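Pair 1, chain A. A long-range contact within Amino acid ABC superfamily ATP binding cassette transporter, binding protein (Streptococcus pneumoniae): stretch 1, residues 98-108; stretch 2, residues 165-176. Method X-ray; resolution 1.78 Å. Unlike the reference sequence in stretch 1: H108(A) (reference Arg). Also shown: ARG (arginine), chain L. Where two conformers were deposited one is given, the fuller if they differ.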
# COMPACT_ATOMS: atom_id res chain seq x y z
N TYR A 98 4.72 -7.11 7.97
CA TYR A 98 3.77 -8.18 7.64
C TYR A 98 3.95 -8.72 6.23
O TYR A 98 3.53 -9.84 5.93
CB TYR A 98 2.32 -7.73 7.88
CG TYR A 98 1.85 -6.54 7.08
CD1 TYR A 98 1.38 -6.69 5.78
CD2 TYR A 98 1.83 -5.26 7.64
CE1 TYR A 98 0.92 -5.61 5.04
CE2 TYR A 98 1.35 -4.16 6.90
CZ TYR A 98 0.90 -4.35 5.61
OH TYR A 98 0.41 -3.28 4.87
N TYR A 99 4.57 -7.93 5.36
CA TYR A 99 4.86 -8.38 3.99
C TYR A 99 5.97 -7.54 3.37
O TYR A 99 6.00 -6.32 3.54
CB TYR A 99 3.61 -8.28 3.11
CG TYR A 99 3.67 -9.18 1.88
CD1 TYR A 99 3.63 -10.56 2.01
CD2 TYR A 99 3.76 -8.65 0.61
CE1 TYR A 99 3.68 -11.39 0.90
CE2 TYR A 99 3.81 -9.48 -0.51
CZ TYR A 99 3.77 -10.85 -0.35
OH TYR A 99 3.81 -11.68 -1.45
N GLU A 100 6.85 -8.20 2.63
CA GLU A 100 7.95 -7.51 1.96
C GLU A 100 7.87 -7.82 0.47
O GLU A 100 7.74 -8.98 0.07
CB GLU A 100 9.29 -7.96 2.53
CG GLU A 100 10.48 -7.39 1.78
CD GLU A 100 11.80 -7.71 2.44
OE1 GLU A 100 11.79 -8.21 3.59
OE2 GLU A 100 12.85 -7.46 1.82
N ASN A 101 7.95 -6.78 -0.35
CA ASN A 101 7.88 -6.96 -1.80
C ASN A 101 8.77 -5.97 -2.54
O ASN A 101 9.34 -5.05 -1.94
CB ASN A 101 6.43 -6.86 -2.29
CG ASN A 101 5.77 -5.57 -1.88
OD1 ASN A 101 4.97 -5.53 -0.94
ND2 ASN A 101 6.12 -4.49 -2.58
N LYS A 102 8.90 -6.17 -3.85
CA LYS A 102 9.70 -5.30 -4.70
C LYS A 102 8.87 -4.15 -5.22
O LYS A 102 7.67 -4.07 -4.98
CB LYS A 102 10.23 -6.10 -5.90
CG LYS A 102 11.05 -7.31 -5.50
CD LYS A 102 12.27 -6.89 -4.72
CE LYS A 102 13.13 -8.10 -4.38
NZ LYS A 102 13.44 -8.89 -5.60
N ILE A 103 9.53 -3.24 -5.94
CA ILE A 103 8.86 -2.10 -6.53
C ILE A 103 9.09 -2.15 -8.05
O ILE A 103 10.20 -2.44 -8.50
CB ILE A 103 9.36 -0.79 -5.91
CG1 ILE A 103 9.22 -0.89 -4.38
CG2 ILE A 103 8.62 0.40 -6.49
CD1 ILE A 103 9.72 0.28 -3.60
N SER A 104 8.03 -1.90 -8.81
CA SER A 104 8.03 -2.13 -10.25
C SER A 104 7.42 -0.99 -11.02
O SER A 104 6.78 -0.10 -10.46
CB SER A 104 7.22 -3.39 -10.56
OG SER A 104 7.69 -4.50 -9.83
N PHE A 105 7.59 -1.04 -12.34
CA PHE A 105 6.91 -0.09 -13.22
C PHE A 105 5.83 -0.84 -13.99
O PHE A 105 6.08 -1.92 -14.52
CB PHE A 105 7.90 0.51 -14.23
CG PHE A 105 8.89 1.45 -13.63
CD1 PHE A 105 8.57 2.78 -13.43
CD2 PHE A 105 10.16 1.03 -13.27
CE1 PHE A 105 9.49 3.66 -12.89
CE2 PHE A 105 11.08 1.90 -12.72
CZ PHE A 105 10.74 3.21 -12.53
N LEU A 106 4.64 -0.26 -14.03
CA LEU A 106 3.57 -0.76 -14.89
C LEU A 106 3.66 0.01 -16.21
O LEU A 106 3.76 1.25 -16.20
CB LEU A 106 2.21 -0.51 -14.22
CG LEU A 106 0.98 -1.06 -14.95
CD1 LEU A 106 0.95 -2.59 -14.90
CD2 LEU A 106 -0.31 -0.47 -14.35
N VAL A 107 3.66 -0.71 -17.33
CA VAL A 107 3.75 -0.12 -18.66
C VAL A 107 2.75 -0.78 -19.61
O VAL A 107 2.07 -1.74 -19.25
CB VAL A 107 5.18 -0.28 -19.27
CG1 VAL A 107 6.23 0.49 -18.45
CG2 VAL A 107 5.56 -1.78 -19.39
N HIS A 108 2.67 -0.26 -20.83
CA HIS A 108 1.90 -0.92 -21.88
C HIS A 108 2.63 -2.19 -22.28
O HIS A 108 3.86 -2.22 -22.35
CB HIS A 108 1.74 -0.01 -23.09
CG HIS A 108 0.78 1.12 -22.88
ND1 HIS A 108 -0.58 0.98 -23.06
CD2 HIS A 108 0.98 2.40 -22.48
CE1 HIS A 108 -1.18 2.13 -22.79
NE2 HIS A 108 -0.25 3.01 -22.44
N ILE A 165 1.05 9.13 -19.82
CA ILE A 165 2.11 8.57 -18.98
C ILE A 165 2.60 7.29 -19.66
O ILE A 165 1.80 6.56 -20.25
CB ILE A 165 1.55 8.25 -17.57
CG1 ILE A 165 1.23 9.54 -16.83
CG2 ILE A 165 2.52 7.39 -16.74
CD1 ILE A 165 2.41 10.50 -16.71
N ASP A 166 3.91 7.02 -19.59
CA ASP A 166 4.48 5.82 -20.19
C ASP A 166 4.74 4.70 -19.19
O ASP A 166 4.78 3.54 -19.56
CB ASP A 166 5.79 6.15 -20.91
CG ASP A 166 5.63 7.25 -21.94
OD1 ASP A 166 4.72 7.14 -22.79
OD2 ASP A 166 6.41 8.23 -21.89
N ALA A 167 4.92 5.06 -17.92
CA ALA A 167 5.29 4.07 -16.91
C ALA A 167 4.86 4.59 -15.55
O ALA A 167 5.06 5.76 -15.26
CB ALA A 167 6.78 3.84 -16.93
N VAL A 168 4.27 3.72 -14.74
CA VAL A 168 3.86 4.11 -13.39
C VAL A 168 4.61 3.28 -12.37
O VAL A 168 4.57 2.05 -12.41
CB VAL A 168 2.35 3.89 -13.18
CG1 VAL A 168 1.94 4.42 -11.79
CG2 VAL A 168 1.53 4.58 -14.26
N HIS A 169 5.31 3.95 -11.45
CA HIS A 169 6.08 3.25 -10.40
C HIS A 169 5.15 2.90 -9.24
O HIS A 169 4.40 3.76 -8.77
CB HIS A 169 7.21 4.16 -9.90
CG HIS A 169 8.42 3.42 -9.42
ND1 HIS A 169 9.21 3.88 -8.38
CD2 HIS A 169 9.00 2.27 -9.84
CE1 HIS A 169 10.21 3.05 -8.19
NE2 HIS A 169 10.11 2.06 -9.07
N MET A 170 5.21 1.65 -8.77
CA MET A 170 4.30 1.20 -7.70
C MET A 170 4.80 -0.09 -7.07
O MET A 170 5.68 -0.74 -7.60
CB MET A 170 2.89 0.99 -8.26
CG MET A 170 2.83 -0.16 -9.27
SD MET A 170 1.18 -0.38 -10.00
CE MET A 170 1.00 1.13 -10.93
N ASP A 171 4.23 -0.47 -5.93
CA ASP A 171 4.60 -1.75 -5.32
C ASP A 171 4.30 -2.89 -6.29
O ASP A 171 3.26 -2.89 -6.94
CB ASP A 171 3.87 -1.95 -3.99
CG ASP A 171 4.46 -1.10 -2.89
OD1 ASP A 171 5.48 -1.52 -2.31
OD2 ASP A 171 3.93 0.01 -2.62
N GLU A 172 5.21 -3.85 -6.40
CA GLU A 172 5.05 -4.94 -7.38
C GLU A 172 3.70 -5.70 -7.37
O GLU A 172 3.14 -5.95 -8.44
CB GLU A 172 6.24 -5.93 -7.32
CG GLU A 172 6.01 -7.16 -8.20
CD GLU A 172 7.28 -7.94 -8.47
OE1 GLU A 172 7.64 -8.81 -7.65
OE2 GLU A 172 7.92 -7.68 -9.51
N PRO A 173 3.18 -6.07 -6.18
CA PRO A 173 1.90 -6.80 -6.20
C PRO A 173 0.76 -6.01 -6.86
O PRO A 173 -0.14 -6.60 -7.47
CB PRO A 173 1.61 -7.02 -4.71
CG PRO A 173 2.96 -7.04 -4.07
CD PRO A 173 3.75 -6.00 -4.82
N VAL A 174 0.83 -4.69 -6.75
CA VAL A 174 -0.18 -3.82 -7.35
C VAL A 174 -0.02 -3.79 -8.87
O VAL A 174 -1.01 -3.83 -9.61
CB VAL A 174 -0.10 -2.39 -6.76
CG1 VAL A 174 -1.15 -1.48 -7.39
CG2 VAL A 174 -0.31 -2.43 -5.24
N ALA A 175 1.23 -3.73 -9.34
CA ALA A 175 1.48 -3.77 -10.79
C ALA A 175 1.05 -5.11 -11.36
O ALA A 175 0.42 -5.17 -12.41
CB ALA A 175 2.94 -3.50 -11.09
N LEU A 176 1.38 -6.19 -10.66
CA LEU A 176 1.00 -7.53 -11.12
C LEU A 176 -0.51 -7.65 -11.24
O LEU A 176 -1.03 -8.26 -12.18
CB LEU A 176 1.52 -8.59 -10.14
CG LEU A 176 3.02 -8.87 -10.19
CD1 LEU A 176 3.42 -9.78 -9.03
CD2 LEU A 176 3.41 -9.50 -11.53
N ARG L . 4.63 1.34 -0.20
CA ARG L . 4.59 2.74 -0.64
C ARG L . 4.79 3.68 0.53
O ARG L . 4.62 3.32 1.71
CB ARG L . 3.27 3.06 -1.35
CG ARG L . 2.02 2.66 -0.59
CD ARG L . 0.75 3.21 -1.26
NE ARG L . -0.47 2.68 -0.63
CZ ARG L . -1.71 2.95 -1.03
NH1 ARG L . -2.75 2.41 -0.40
NH2 ARG L . -1.91 3.75 -2.07
OXT ARG L . 5.13 4.85 0.32
O HOH W 1 7.73 -8.58 -5.03
O HOH W 2 11.53 -0.24 -9.47
O HOH W 3 9.00 -6.16 -11.05
O HOH W 4 4.03 2.07 -21.70

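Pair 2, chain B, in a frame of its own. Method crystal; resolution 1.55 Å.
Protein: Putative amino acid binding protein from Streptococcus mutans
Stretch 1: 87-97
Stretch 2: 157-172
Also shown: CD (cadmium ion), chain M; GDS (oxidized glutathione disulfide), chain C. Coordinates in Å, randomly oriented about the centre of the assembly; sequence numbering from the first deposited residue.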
# COMPACT_ATOMS: atom_id res chain seq x y z
N ALA B 87 -6.83 -2.91 6.47
CA ALA B 87 -7.31 -1.56 6.25
C ALA B 87 -8.00 -1.52 4.91
O ALA B 87 -7.79 -2.39 4.07
CB ALA B 87 -6.15 -0.56 6.25
N SER B 88 -8.84 -0.51 4.73
CA SER B 88 -9.52 -0.20 3.50
C SER B 88 -9.05 1.15 3.00
O SER B 88 -9.11 2.16 3.73
CB SER B 88 -11.04 -0.25 3.71
OG SER B 88 -11.69 -0.13 2.45
N ASN B 89 -8.59 1.22 1.76
CA ASN B 89 -7.85 2.36 1.27
C ASN B 89 -8.13 2.60 -0.20
O ASN B 89 -7.44 2.09 -1.10
CB ASN B 89 -6.39 2.08 1.48
CG ASN B 89 -5.50 3.28 1.37
OD1 ASN B 89 -5.97 4.39 1.16
ND2 ASN B 89 -4.20 3.06 1.56
N PRO B 90 -9.19 3.39 -0.50
CA PRO B 90 -9.58 3.49 -1.89
C PRO B 90 -8.69 4.40 -2.71
O PRO B 90 -7.91 5.17 -2.18
CB PRO B 90 -11.01 4.08 -1.80
CG PRO B 90 -10.99 4.90 -0.63
CD PRO B 90 -10.07 4.17 0.38
N LEU B 91 -8.79 4.26 -4.03
CA LEU B 91 -7.94 5.03 -4.90
C LEU B 91 -8.44 6.42 -5.15
O LEU B 91 -9.66 6.69 -5.19
CB LEU B 91 -7.77 4.36 -6.27
CG LEU B 91 -6.99 3.08 -6.25
CD1 LEU B 91 -7.03 2.48 -7.66
CD2 LEU B 91 -5.58 3.36 -5.83
N VAL B 92 -7.49 7.30 -5.39
CA VAL B 92 -7.76 8.66 -5.85
C VAL B 92 -6.84 9.04 -7.04
O VAL B 92 -5.79 8.44 -7.28
CB VAL B 92 -7.59 9.73 -4.77
CG1 VAL B 92 -8.55 9.50 -3.69
CG2 VAL B 92 -6.11 9.76 -4.23
N LEU B 93 -7.29 10.04 -7.78
CA LEU B 93 -6.55 10.70 -8.78
C LEU B 93 -6.03 12.00 -8.16
O LEU B 93 -6.81 12.80 -7.66
CB LEU B 93 -7.57 11.02 -9.90
CG LEU B 93 -7.26 11.58 -11.24
CD1 LEU B 93 -6.06 10.93 -11.90
CD2 LEU B 93 -8.53 11.38 -12.08
N VAL B 94 -4.73 12.19 -8.16
CA VAL B 94 -4.09 13.39 -7.68
C VAL B 94 -3.76 14.27 -8.89
O VAL B 94 -3.07 13.83 -9.80
CB VAL B 94 -2.77 13.07 -6.97
CG1 VAL B 94 -2.12 14.34 -6.45
CG2 VAL B 94 -3.02 12.06 -5.84
N VAL B 95 -4.28 15.48 -8.88
CA VAL B 95 -4.12 16.43 -9.97
C VAL B 95 -4.02 17.82 -9.38
O VAL B 95 -4.42 18.06 -8.24
CB VAL B 95 -5.36 16.44 -10.94
CG1 VAL B 95 -5.51 15.08 -11.68
CG2 VAL B 95 -6.62 16.82 -10.18
N PRO B 96 -3.47 18.75 -10.17
CA PRO B 96 -3.49 20.15 -9.75
C PRO B 96 -4.91 20.62 -9.57
O PRO B 96 -5.83 20.18 -10.23
CB PRO B 96 -2.83 20.86 -10.94
CG PRO B 96 -2.00 19.83 -11.59
CD PRO B 96 -2.82 18.57 -11.47
N LYS B 97 -5.12 21.53 -8.62
CA LYS B 97 -6.44 22.06 -8.43
C LYS B 97 -6.87 22.69 -9.77
O LYS B 97 -6.06 23.25 -10.52
CB LYS B 97 -6.38 23.12 -7.32
CG LYS B 97 -6.15 22.54 -5.94
CD LYS B 97 -6.06 23.67 -4.92
CE LYS B 97 -5.98 23.10 -3.52
NZ LYS B 97 -5.67 24.21 -2.59
N TYR B 157 4.59 16.05 -14.55
CA TYR B 157 3.65 15.03 -15.00
C TYR B 157 2.27 15.54 -14.65
O TYR B 157 2.13 16.43 -13.84
CB TYR B 157 3.96 13.69 -14.31
CG TYR B 157 5.27 13.16 -14.76
CD1 TYR B 157 5.38 12.45 -15.95
CD2 TYR B 157 6.41 13.42 -14.01
CE1 TYR B 157 6.62 12.00 -16.39
CE2 TYR B 157 7.65 12.99 -14.47
CZ TYR B 157 7.74 12.29 -15.64
OH TYR B 157 8.97 11.86 -16.07
N ASP B 158 1.24 14.99 -15.28
CA ASP B 158 -0.07 15.59 -15.21
C ASP B 158 -0.97 15.10 -14.07
O ASP B 158 -1.85 15.82 -13.62
CB ASP B 158 -0.81 15.33 -16.52
CG ASP B 158 -0.08 15.90 -17.76
OD1 ASP B 158 0.59 16.94 -17.64
OD2 ASP B 158 -0.23 15.26 -18.83
N PHE B 159 -0.79 13.86 -13.65
CA PHE B 159 -1.62 13.29 -12.61
C PHE B 159 -0.88 12.13 -11.97
O PHE B 159 0.08 11.61 -12.59
CB PHE B 159 -2.98 12.78 -13.15
CG PHE B 159 -2.89 11.57 -14.03
CD1 PHE B 159 -2.73 11.70 -15.39
CD2 PHE B 159 -2.99 10.28 -13.52
CE1 PHE B 159 -2.68 10.62 -16.20
CE2 PHE B 159 -2.96 9.19 -14.31
CZ PHE B 159 -2.80 9.35 -15.69
N LYS B 160 -1.36 11.68 -10.80
CA LYS B 160 -0.87 10.43 -10.19
C LYS B 160 -2.07 9.73 -9.52
O LYS B 160 -2.78 10.33 -8.74
CB LYS B 160 0.22 10.70 -9.15
CG LYS B 160 0.70 9.47 -8.37
CD LYS B 160 1.37 8.44 -9.26
CE LYS B 160 1.86 7.26 -8.44
NZ LYS B 160 2.44 6.20 -9.29
N ILE B 161 -2.25 8.46 -9.85
CA ILE B 161 -3.25 7.62 -9.21
C ILE B 161 -2.60 6.81 -8.07
O ILE B 161 -1.57 6.18 -8.24
CB ILE B 161 -3.93 6.65 -10.17
CG1 ILE B 161 -4.62 7.42 -11.29
CG2 ILE B 161 -4.92 5.75 -9.43
CD1 ILE B 161 -5.13 6.53 -12.40
N PHE B 162 -3.16 6.93 -6.87
CA PHE B 162 -2.67 6.15 -5.74
C PHE B 162 -3.73 6.03 -4.69
O PHE B 162 -4.76 6.73 -4.76
CB PHE B 162 -1.42 6.83 -5.12
CG PHE B 162 -0.56 5.83 -4.34
CD1 PHE B 162 0.16 4.84 -5.02
CD2 PHE B 162 -0.56 5.82 -2.98
CE1 PHE B 162 0.89 3.87 -4.32
CE2 PHE B 162 0.18 4.84 -2.28
CZ PHE B 162 0.91 3.87 -2.98
N GLU B 163 -3.50 5.20 -3.68
CA GLU B 163 -4.42 5.14 -2.52
C GLU B 163 -4.57 6.51 -1.83
O GLU B 163 -3.61 7.24 -1.68
CB GLU B 163 -3.91 4.11 -1.51
CG GLU B 163 -4.20 2.66 -1.86
CD GLU B 163 -3.35 2.01 -2.92
OE1 GLU B 163 -2.29 2.53 -3.29
OE2 GLU B 163 -3.80 0.95 -3.34
N LYS B 164 -5.79 6.79 -1.39
CA LYS B 164 -6.16 8.03 -0.76
C LYS B 164 -5.38 8.35 0.49
O LYS B 164 -4.99 9.47 0.67
CB LYS B 164 -7.65 7.96 -0.40
CG LYS B 164 -8.25 9.28 0.03
CD LYS B 164 -9.76 9.21 -0.06
CE LYS B 164 -10.36 10.61 0.07
NZ LYS B 164 -11.82 10.53 0.02
N ILE B 165 -5.19 7.38 1.38
CA ILE B 165 -4.60 7.68 2.67
C ILE B 165 -3.18 8.26 2.48
O ILE B 165 -2.84 9.33 3.04
CB ILE B 165 -4.61 6.47 3.58
CG1 ILE B 165 -6.03 6.05 3.99
CG2 ILE B 165 -3.78 6.77 4.85
CD1 ILE B 165 -6.15 4.70 4.60
N SER B 166 -2.34 7.64 1.65
CA SER B 166 -1.02 8.18 1.42
C SER B 166 -1.06 9.48 0.62
O SER B 166 -0.34 10.40 0.91
CB SER B 166 -0.10 7.20 0.71
OG SER B 166 0.31 6.17 1.58
N ALA B 167 -1.94 9.53 -0.39
CA ALA B 167 -2.02 10.76 -1.19
C ALA B 167 -2.31 11.97 -0.30
O ALA B 167 -1.66 13.00 -0.39
CB ALA B 167 -3.06 10.63 -2.27
N GLU B 168 -3.34 11.84 0.52
CA GLU B 168 -3.79 12.93 1.38
C GLU B 168 -2.72 13.26 2.41
O GLU B 168 -2.43 14.44 2.68
CB GLU B 168 -5.15 12.61 2.00
CG GLU B 168 -6.27 12.59 0.97
CD GLU B 168 -7.63 12.54 1.57
OE1 GLU B 168 -7.83 11.91 2.63
OE2 GLU B 168 -8.53 13.12 0.93
N THR B 169 -2.12 12.23 2.97
CA THR B 169 -1.10 12.44 4.00
C THR B 169 0.08 13.23 3.47
O THR B 169 0.52 14.20 4.08
CB THR B 169 -0.60 11.08 4.56
OG1 THR B 169 -1.68 10.42 5.24
CG2 THR B 169 0.58 11.28 5.45
N ILE B 170 0.58 12.84 2.31
CA ILE B 170 1.73 13.49 1.67
C ILE B 170 1.40 14.91 1.26
O ILE B 170 2.17 15.81 1.51
CB ILE B 170 2.21 12.67 0.48
CG1 ILE B 170 2.88 11.41 0.97
CG2 ILE B 170 3.22 13.47 -0.33
CD1 ILE B 170 3.06 10.36 -0.12
N ILE B 171 0.24 15.13 0.63
CA ILE B 171 -0.13 16.46 0.21
C ILE B 171 -0.22 17.38 1.41
O ILE B 171 0.17 18.54 1.33
CB ILE B 171 -1.49 16.45 -0.52
CG1 ILE B 171 -1.31 15.82 -1.92
CG2 ILE B 171 -2.10 17.86 -0.55
CD1 ILE B 171 -2.64 15.44 -2.53
N LYS B 172 -0.73 16.88 2.54
CA LYS B 172 -0.88 17.71 3.74
C LYS B 172 0.48 17.99 4.38
O LYS B 172 0.85 19.14 4.63
CB LYS B 172 -1.79 17.00 4.74
CG LYS B 172 -1.85 17.68 6.12
CD LYS B 172 -2.86 17.02 7.03
CD CD M . 0.66 17.08 -20.05
CD1 GDS C . 10.60 1.44 -6.36
N2 GDS C . 9.96 2.74 -6.12
CA2 GDS C . 9.79 3.08 -4.75
C2 GDS C . 10.91 3.71 -4.01
O2 GDS C . 10.98 3.63 -2.76
CB2 GDS C . 8.56 2.82 -3.97
SG2 GDS C . 7.21 2.21 -4.96
N3 GDS C . 11.91 4.41 -4.79
CA3 GDS C . 13.08 4.97 -4.11
C3 GDS C . 14.20 4.01 -4.49
OE3 GDS C . 15.38 4.43 -4.71
OE4 GDS C . 14.00 2.76 -4.59
N4 GDS C . 4.03 2.75 -4.62
CA4 GDS C . 4.03 4.02 -5.30
C4 GDS C . 3.60 3.85 -6.72
OE5 GDS C . 2.92 2.85 -7.09
OE6 GDS C . 3.89 4.79 -7.51
C5 GDS C . 4.50 2.69 -3.27
O5 GDS C . 4.85 3.72 -2.70
CA5 GDS C . 4.58 1.34 -2.73
N5 GDS C . 3.60 0.40 -3.08
CB5 GDS C . 5.98 0.84 -2.55
SG5 GDS C . 6.66 0.42 -4.18
CA6 GDS C . -0.75 -0.95 -4.33
C6 GDS C . -0.28 -2.36 -4.63
OE7 GDS C . 0.39 -2.57 -5.68
OE8 GDS C . -0.54 -3.31 -3.85
N6 GDS C . -1.70 -1.03 -3.20
CB6 GDS C . 0.39 -0.05 -4.04
CG6 GDS C . 1.38 -0.77 -3.09
CD6 GDS C . 2.31 0.30 -2.54
O6 GDS C . 2.04 1.09 -1.63
O HOH W 5 -1.69 4.42 1.06
O HOH W 6 -6.34 0.33 -2.87
O HOH W 7 3.01 16.46 -19.17
O HOH W 8 -0.44 16.32 -21.59

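What backbone arrangement do the two pairs share? In each, an antiparallel two-strand ladder runs straight into a helix at the end of the second stretch; fourteen central residues superpose with an RMSD of 0.6 Å, and the strand axes lie at 150° in both. Matching ladder bonds hold the strands together. In pair 1, S104(A) N donates to M170(A) O and L106(A) N to V168(A) O, at 2.9 and 2.8 Å; in pair 2, V92(B) N donates to F162(B) O and V94(B) N to K160(B) O, at the same two distances. One further bond ties the first turn of the helix to the other stretch: E172(A) N to K102(A) O, 2.8 Å, and its equivalent K164(B) N to P90(B) O, also 2.8 Å. Proline can fill this position because the bond uses its carbonyl.

How is the face carrying F105(A) and H169(A) packed, and what replaces it in pair 2? In pair 1 the two rings form an offset stack, with centroids 4.2 Å apart and planes at 26°, and I103(A) CG2 sits over a face of the H169(A) ring, 3.6 Å from its centroid. The matched residues in pair 2, L93(B) and I161(B), meet through aliphatic carbons, L93(B) CD1 to I161(B) CG1 at 3.8 Å. Aromatic bulk appears one pair further along instead: L93(B) CD1 lies 3.5 Å from F159(B) CD2, where pair 1 has the small A167(A).

What fills the space between strand and helix? Pair 2 uses two valines that converge on one alanine: V92(B) CG2 and V94(B) CG2 approach A167(B) CB at 3.7 and 3.8 Å. Pair 1 keeps the alanine, but S104(A) replaces the first valine, and its OG lies 3.2 Å from E172(A) OE2, with a water also linking the two side chains. L106(A) reaches the helix through CD1, 3.6 Å from A175(A) O.

How does the same asparagine serve both turns? N101(A) and N89(B) superpose, yet they use opposite ends of the amide. N101(A) ND2 donates to D171(A) OD1 at 3.1 Å, whereas N89(B) OD1 accepts from I165(B) N, also at 3.1 Å. The position of I165(B) is held in pair 1 by P173(A), which has no amide hydrogen to offer. The matched acids also meet ligands: D171(A) OD2 accepts from the arginine N at 2.8 Å, and E163(B) OE2 from glutathione disulfide N6 at 2.9 Å.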